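Local coordinates for Sts-2 protein (Mus musculus, PDB 3D4I) that carries an acid-dependent 2H-phosphatase domain and, as the whole protein, probably interferes with CBL-mediated down-regulation of activated receptor tyrosine kinases, at residues F61-P66 / A133-L138; V92-A97 / Q102-I107. All coordinates share one frame; numbering follows the deposited sequence. Where two conformers were deposited one is given.

Interaction 1: residues F61-P66 / A133-L138; sequences FENDPP and ASKATL
Asn63 and Ala133 form the tight part of this meeting of two surface loops of the histidine phosphatase (branch 1, PGM-like) domain, one between helices 29-32 and 69-85, the other between strand 119-121 and helix 143-148. The Ala133 methyl lies over the flat of the Asn63 amide, almost equally far from its three atoms: Ala133 CB is 3.7 Å from Asn63 ND2 and 3.8 Å from Asn63 CG. Asn63 CG stands opposite the carbonyl carbon (chi1 -66°), which swings the amide across the gap. Alanine suits this place because its methyl is short enough to sit on the amide face. Ala133 also opens a type I turn, closed by Ala136 N to Ala133 O at 2.9 Å.

The solvent side is looser. The Lys135 chain crosses Asn63 and Glu62 at about a right angle, bends at chi3 and chi4, and brings Lys135 CE within 4.1 Å of Asn63 ND2. The salt bridge from Lys135 NZ to Glu62 OE1 is long, 4.0 Å, and rests on one of two modelled Glu62 conformers, so it is doubtful as a firm link. Away from these charges, a water accepts from Ala133 N at 2.9 Å and weakly donates to Asn63 O. Cutting Asn63 back to an alanine is likely to open a gap beneath the Ala133 methyl and remove the nitrogen that Lys135 CE approaches.

Buried Asp64 pairs with Arg54 and accepts from Leu98 N, tying its loop to helix 98-111. Between the loops, van der Waals contact, one water and a distant charge pair imply a modest association.

Interaction 2: residues V92-A97 / Q102-I107; sequences VFASPA and QTAKHI
Ala104 packs its single methyl against two side chains of the neighbouring strand, and the whole contact is carried by these three. Ala104 CB lies 4.0 Å from Val92 CG2 and 4.2 Å from Ala94 CB, so the helix methyl is met by both inward-pointing residues of the strand end. The alternation of a beta strand explains the pairing: Val92 and Ala94 send their side chains toward the helix, while Phe93 between them points away.

Val92 has an unusual conformation. With chi1 at -4°, CG1 nearly eclipses the backbone N, a non-rotameric arrangement that is either strained or doubtful as modelled; the approach of CG2 to Ala104 depends on it and is no surer. Alanines have no such choice, and their short side chains let helix 98-111 sit close to the strand, with the CA atoms of Ala94 and Ala104 6.7 Å apart. Ala104 also touches Ile119 on the next strand, so it sits over two strands of the beta-alpha-beta unit 89-94, 98-111, 119-121.

Past the strand, Ser95 OG weakly accepts from Ala97 N, at the N-cap of the helix, and bonds His202 NE2. Purely apolar and buried, the packing between strand and helix implies cohesion that comes from burying methyl groups, with no directional bond to fix the pairing.

Interaction 2 belongs to the core, about 5 Å from the centre of the chain, whereas interaction 1 is a surface contact about 15 Å out. They join different elements: 92-97 and 102-107 are strand and helix of one beta-alpha-beta unit, close in sequence, whereas 61-66 and 133-138 are loops brought together from far apart. Their chemistry follows their places, methyl groups alone inside, and an amide, charges and water outside. The two nevertheless abut, for Pro66 CA comes within 3.4 Å of Gln102 OE1 and Asp64 OD1 within 3.5 Å of Ala97 CA, so the loop of interaction 1 rests on the beginning of the helix used in interaction 2.

Interaction 1: residues F61-P66 / A133-L138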
ATOM      1  N   PHE A  61       1.685  10.219  21.361  1.00 35.78           N
ATOM      2  CA  PHE A  61       1.329   9.235  20.340  1.00 33.77           C
ATOM      3  C   PHE A  61       1.191   7.821  20.901  1.00 33.13           C
ATOM      4  O   PHE A  61       0.588   6.955  20.268  1.00 33.03           O
ATOM      5  CB  PHE A  61       2.347   9.257  19.209  1.00 32.59           C
ATOM      6  CG  PHE A  61       2.321  10.515  18.396  1.00 32.01           C
ATOM      7  CD1 PHE A  61       1.400  10.676  17.358  1.00 29.53           C
ATOM      8  CD2 PHE A  61       3.233  11.542  18.650  1.00 29.32           C
ATOM      9  CE1 PHE A  61       1.383  11.839  16.602  1.00 28.57           C
ATOM     10  CE2 PHE A  61       3.224  12.716  17.882  1.00 28.83           C
ATOM     11  CZ  PHE A  61       2.308  12.865  16.862  1.00 29.32           C
ATOM     12  N   GLU A  62       1.742   7.614  22.098  1.00 32.93           N
ATOM     13  CA  GLU A  62       1.654   6.353  22.855  1.00 32.28           C
ATOM     14  C   GLU A  62       0.316   5.648  22.579  1.00 31.73           C
ATOM     15  O   GLU A  62       0.298   4.524  22.075  1.00 32.37           O
ATOM     16  CB  GLU A  62       1.862   6.644  24.367  1.00 32.49           C
ATOM     17  CG  GLU A  62       1.384   5.550  25.329  0.50 32.78           C
ATOM     18  CD  GLU A  62       1.546   5.913  26.805  0.50 32.85           C
ATOM     19  OE1 GLU A  62       1.332   7.085  27.191  0.50 32.87           O
ATOM     20  OE2 GLU A  62       1.866   5.003  27.596  0.50 33.37           O
ATOM     21  N   ASN A  63      -0.791   6.334  22.854  1.00 30.53           N
ATOM     22  CA  ASN A  63      -2.142   5.741  22.774  1.00 29.87           C
ATOM     23  C   ASN A  63      -2.967   6.177  21.572  1.00 28.30           C
ATOM     24  O   ASN A  63      -4.174   5.880  21.498  1.00 28.52           O
ATOM     25  CB  ASN A  63      -2.932   6.063  24.053  1.00 30.32           C
ATOM     26  CG  ASN A  63      -2.337   5.400  25.282  1.00 31.99           C
ATOM     27  OD1 ASN A  63      -1.904   4.236  25.236  1.00 35.24           O
ATOM     28  ND2 ASN A  63      -2.300   6.138  26.382  1.00 33.08           N
ATOM     29  N   ASP A  64      -2.325   6.883  20.647  1.00 25.46           N
ATOM     30  CA  ASP A  64      -3.021   7.516  19.530  1.00 24.49           C
ATOM     31  C   ASP A  64      -2.111   7.409  18.318  1.00 22.74           C
ATOM     32  O   ASP A  64      -1.626   8.403  17.811  1.00 23.00           O
ATOM     33  CB  ASP A  64      -3.354   8.978  19.870  1.00 23.95           C
ATOM     34  CG  ASP A  64      -4.226   9.658  18.807  1.00 25.26           C
ATOM     35  OD1 ASP A  64      -5.080   8.988  18.157  1.00 22.87           O
ATOM     36  OD2 ASP A  64      -4.054  10.874  18.629  1.00 22.26           O
ATOM     37  N   PRO A  65      -1.861   6.173  17.865  1.00 22.18           N
ATOM     38  CA  PRO A  65      -0.847   5.959  16.830  1.00 21.33           C
ATOM     39  C   PRO A  65      -1.279   6.408  15.421  1.00 20.36           C
ATOM     40  O   PRO A  65      -2.485   6.407  15.114  1.00 21.45           O
ATOM     41  CB  PRO A  65      -0.592   4.455  16.907  1.00 21.26           C
ATOM     42  CG  PRO A  65      -1.947   3.894  17.345  1.00 24.02           C
ATOM     43  CD  PRO A  65      -2.475   4.908  18.321  1.00 21.43           C
ATOM     44  N   PRO A  66      -0.308   6.806  14.579  1.00 18.54           N
ATOM     45  CA  PRO A  66      -0.599   7.212  13.219  1.00 17.48           C
ATOM     46  C   PRO A  66      -0.817   6.038  12.281  1.00 16.43           C
ATOM     47  O   PRO A  66      -0.553   4.883  12.635  1.00 15.43           O
ATOM     48  CB  PRO A  66       0.671   7.959  12.815  1.00 18.02           C
ATOM     49  CG  PRO A  66       1.757   7.234  13.540  1.00 18.54           C
ATOM     50  CD  PRO A  66       1.136   6.943  14.882  1.00 18.87           C
ATOM     51  N   ALA A 133      -7.187   3.057  26.166  1.00 29.61           N
ATOM     52  CA  ALA A 133      -6.641   3.510  27.459  1.00 31.88           C
ATOM     53  C   ALA A 133      -7.543   4.568  28.075  1.00 33.56           C
ATOM     54  O   ALA A 133      -8.090   5.404  27.362  1.00 33.52           O
ATOM     55  CB  ALA A 133      -5.221   4.063  27.284  1.00 32.25           C
ATOM     56  N   SER A 134      -7.691   4.541  29.399  1.00 35.45           N
ATOM     57  CA  SER A 134      -8.602   5.466  30.091  1.00 37.48           C
ATOM     58  C   SER A 134      -8.278   6.926  29.823  1.00 38.23           C
ATOM     59  O   SER A 134      -9.184   7.757  29.733  1.00 39.16           O
ATOM     60  CB  SER A 134      -8.611   5.203  31.594  1.00 37.40           C
ATOM     61  OG  SER A 134      -8.750   3.816  31.838  1.00 40.03           O
ATOM     62  N   LYS A 135      -6.987   7.224  29.671  1.00 39.07           N
ATOM     63  CA  LYS A 135      -6.521   8.591  29.427  1.00 39.97           C
ATOM     64  C   LYS A 135      -6.438   8.926  27.930  1.00 39.95           C
ATOM     65  O   LYS A 135      -5.950   9.994  27.552  1.00 39.78           O
ATOM     66  CB  LYS A 135      -5.192   8.858  30.165  1.00 39.80           C
ATOM     67  CG  LYS A 135      -4.001   7.998  29.722  1.00 41.44           C
ATOM     68  CD  LYS A 135      -2.752   8.273  30.581  1.00 41.35           C
ATOM     69  CE  LYS A 135      -1.463   8.268  29.743  1.00 44.28           C
ATOM     70  NZ  LYS A 135      -1.298   9.509  28.911  1.00 43.95           N
ATOM     71  N   ALA A 136      -6.943   8.023  27.084  1.00 40.49           N
ATOM     72  CA  ALA A 136      -6.980   8.249  25.630  1.00 41.06           C
ATOM     73  C   ALA A 136      -7.578   9.598  25.228  1.00 41.08           C
ATOM     74  O   ALA A 136      -7.045  10.267  24.347  1.00 40.95           O
ATOM     75  CB  ALA A 136      -7.725   7.119  24.918  1.00 41.17           C
ATOM     76  N   THR A 137      -8.669  10.004  25.875  1.00 41.55           N
ATOM     77  CA  THR A 137      -9.373  11.228  25.463  1.00 42.18           C
ATOM     78  C   THR A 137      -8.630  12.504  25.840  1.00 42.25           C
ATOM     79  O   THR A 137      -8.845  13.558  25.227  1.00 42.88           O
ATOM     80  CB  THR A 137     -10.832  11.303  25.979  1.00 42.47           C
ATOM     81  OG1 THR A 137     -10.855  11.743  27.346  1.00 43.19           O
ATOM     82  CG2 THR A 137     -11.536   9.951  25.832  1.00 42.74           C
ATOM     83  N   LEU A 138      -7.756  12.397  26.838  1.00 41.97           N
ATOM     84  CA  LEU A 138      -6.931  13.521  27.288  1.00 41.69           C
ATOM     85  C   LEU A 138      -5.787  13.771  26.318  1.00 40.87           C
ATOM     86  O   LEU A 138      -5.031  14.731  26.467  1.00 41.19           O
ATOM     87  CB  LEU A 138      -6.368  13.247  28.693  1.00 42.15           C
ATOM     88  CG  LEU A 138      -7.390  12.877  29.777  1.00 43.14           C
ATOM     89  CD1 LEU A 138      -6.696  12.566  31.101  1.00 44.58           C
ATOM     90  CD2 LEU A 138      -8.447  13.979  29.951  1.00 44.86           C
TER
HETATM   91  O   HOH W   1      -5.872   3.995  23.785  1.00 28.21           O

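Interaction 2: residues V92-A97 / Q102-I107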
ATOM      1  N   VAL A  92     -18.080  14.651   5.619  1.00 18.84           N
ATOM      2  CA  VAL A  92     -17.265  13.659   6.289  1.00 19.06           C
ATOM      3  C   VAL A  92     -17.083  13.948   7.758  1.00 19.15           C
ATOM      4  O   VAL A  92     -16.763  15.076   8.181  1.00 18.54           O
ATOM      5  CB  VAL A  92     -15.952  13.195   5.518  1.00 20.45           C
ATOM      6  CG1 VAL A  92     -15.792  13.789   4.127  1.00 19.45           C
ATOM      7  CG2 VAL A  92     -14.676  13.237   6.358  1.00 20.35           C
ATOM      8  N   PHE A  93     -17.389  12.910   8.520  1.00 18.26           N
ATOM      9  CA  PHE A  93     -17.229  12.893   9.943  1.00 18.94           C
ATOM     10  C   PHE A  93     -16.127  11.890  10.250  1.00 19.10           C
ATOM     11  O   PHE A  93     -16.006  10.861   9.557  1.00 19.19           O
ATOM     12  CB  PHE A  93     -18.541  12.483  10.607  1.00 18.50           C
ATOM     13  CG  PHE A  93     -19.673  13.435  10.346  1.00 19.24           C
ATOM     14  CD1 PHE A  93     -20.367  13.390   9.138  1.00 19.28           C
ATOM     15  CD2 PHE A  93     -20.041  14.391  11.297  1.00 18.31           C
ATOM     16  CE1 PHE A  93     -21.415  14.293   8.870  1.00 19.90           C
ATOM     17  CE2 PHE A  93     -21.102  15.280  11.046  1.00 19.08           C
ATOM     18  CZ  PHE A  93     -21.782  15.227   9.832  1.00 19.19           C
ATOM     19  N   ALA A  94     -15.304  12.195  11.252  1.00 18.46           N
ATOM     20  CA  ALA A  94     -14.256  11.264  11.665  1.00 18.15           C
ATOM     21  C   ALA A  94     -14.198  11.166  13.177  1.00 17.60           C
ATOM     22  O   ALA A  94     -14.395  12.158  13.883  1.00 18.22           O
ATOM     23  CB  ALA A  94     -12.880  11.728  11.126  1.00 17.74           C
ATOM     24  N   SER A  95     -13.892   9.976  13.665  1.00 17.66           N
ATOM     25  CA  SER A  95     -13.437   9.777  15.025  1.00 17.60           C
ATOM     26  C   SER A  95     -12.211  10.651  15.339  1.00 17.65           C
ATOM     27  O   SER A  95     -11.359  10.867  14.470  1.00 18.48           O
ATOM     28  CB  SER A  95     -13.100   8.299  15.214  1.00 18.65           C
ATOM     29  OG  SER A  95     -12.234   8.110  16.311  1.00 18.71           O
ATOM     30  N   PRO A  96     -12.122  11.178  16.576  1.00 17.58           N
ATOM     31  CA  PRO A  96     -10.976  12.037  16.954  1.00 17.22           C
ATOM     32  C   PRO A  96      -9.582  11.334  16.962  1.00 17.55           C
ATOM     33  O   PRO A  96      -8.538  12.022  17.034  1.00 17.28           O
ATOM     34  CB  PRO A  96     -11.360  12.527  18.364  1.00 17.49           C
ATOM     35  CG  PRO A  96     -12.260  11.429  18.918  1.00 16.55           C
ATOM     36  CD  PRO A  96     -13.082  11.023  17.686  1.00 16.66           C
ATOM     37  N   ALA A  97      -9.560  10.000  16.893  1.00 17.20           N
ATOM     38  CA  ALA A  97      -8.307   9.242  16.789  1.00 16.95           C
ATOM     39  C   ALA A  97      -7.503   9.684  15.568  1.00 17.19           C
ATOM     40  O   ALA A  97      -8.056   9.895  14.477  1.00 16.95           O
ATOM     41  CB  ALA A  97      -8.569   7.740  16.755  1.00 17.87           C
ATOM     42  N   GLN A 102      -6.567  10.954   9.855  1.00 14.21           N
ATOM     43  CA  GLN A 102      -5.630  10.792   8.724  1.00 14.99           C
ATOM     44  C   GLN A 102      -6.267  10.070   7.527  1.00 14.12           C
ATOM     45  O   GLN A 102      -6.106  10.475   6.361  1.00 13.72           O
ATOM     46  CB  GLN A 102      -4.350  10.072   9.158  1.00 14.65           C
ATOM     47  CG  GLN A 102      -3.408  10.950  10.014  1.00 15.09           C
ATOM     48  CD  GLN A 102      -2.214  10.173  10.529  1.00 17.26           C
ATOM     49  OE1 GLN A 102      -2.328   9.002  10.942  1.00 19.54           O
ATOM     50  NE2 GLN A 102      -1.052  10.833  10.537  1.00 21.41           N
ATOM     51  N   THR A 103      -6.964   8.999   7.828  1.00 14.13           N
ATOM     52  CA  THR A 103      -7.690   8.229   6.798  1.00 13.95           C
ATOM     53  C   THR A 103      -8.656   9.181   6.079  1.00 14.37           C
ATOM     54  O   THR A 103      -8.702   9.200   4.842  1.00 14.17           O
ATOM     55  CB  THR A 103      -8.433   7.011   7.401  1.00 15.00           C
ATOM     56  OG1 THR A 103      -7.525   6.141   8.077  1.00 13.44           O
ATOM     57  CG2 THR A 103      -9.147   6.181   6.287  1.00 14.32           C
ATOM     58  N   ALA A 104      -9.409   9.983   6.851  1.00 14.39           N
ATOM     59  CA  ALA A 104     -10.340  10.944   6.264  1.00 15.54           C
ATOM     60  C   ALA A 104      -9.634  11.925   5.327  1.00 16.23           C
ATOM     61  O   ALA A 104     -10.093  12.146   4.209  1.00 17.05           O
ATOM     62  CB  ALA A 104     -11.120  11.707   7.359  1.00 14.95           C
ATOM     63  N   LYS A 105      -8.526  12.516   5.783  1.00 17.17           N
ATOM     64  CA  LYS A 105      -7.762  13.466   4.968  1.00 18.50           C
ATOM     65  C   LYS A 105      -7.299  12.829   3.653  1.00 17.90           C
ATOM     66  O   LYS A 105      -7.455  13.412   2.594  1.00 18.16           O
ATOM     67  CB  LYS A 105      -6.558  14.014   5.764  1.00 19.22           C
ATOM     68  CG  LYS A 105      -5.588  14.941   4.963  1.00 21.62           C
ATOM     69  CD  LYS A 105      -4.317  15.257   5.807  1.00 22.45           C
ATOM     70  CE  LYS A 105      -3.425  16.340   5.215  1.00 24.99           C
ATOM     71  NZ  LYS A 105      -2.168  16.433   6.033  1.00 30.69           N
ATOM     72  N   HIS A 106      -6.731  11.623   3.720  1.00 17.22           N
ATOM     73  CA  HIS A 106      -6.178  10.984   2.508  1.00 18.45           C
ATOM     74  C   HIS A 106      -7.271  10.632   1.485  1.00 17.99           C
ATOM     75  O   HIS A 106      -7.110  10.845   0.282  1.00 18.92           O
ATOM     76  CB  HIS A 106      -5.333   9.759   2.899  1.00 18.40           C
ATOM     77  CG  HIS A 106      -4.052  10.114   3.586  1.00 19.73           C
ATOM     78  ND1 HIS A 106      -3.093  10.922   3.009  1.00 21.15           N
ATOM     79  CD2 HIS A 106      -3.566   9.763   4.804  1.00 20.03           C
ATOM     80  CE1 HIS A 106      -2.077  11.060   3.845  1.00 22.36           C
ATOM     81  NE2 HIS A 106      -2.345  10.375   4.945  1.00 22.70           N
ATOM     82  N   ILE A 107      -8.405  10.140   1.968  1.00 17.44           N
ATOM     83  CA  ILE A 107      -9.563   9.927   1.092  1.00 17.25           C
ATOM     84  C   ILE A 107      -9.986  11.236   0.392  1.00 17.99           C
ATOM     85  O   ILE A 107     -10.140  11.261  -0.831  1.00 18.03           O
ATOM     86  CB  ILE A 107     -10.758   9.311   1.873  1.00 16.86           C
ATOM     87  CG1 ILE A 107     -10.435   7.884   2.326  1.00 17.93           C
ATOM     88  CG2 ILE A 107     -12.045   9.332   1.041  1.00 15.80           C
ATOM     89  CD1 ILE A 107     -11.463   7.313   3.300  1.00 17.11           C
TER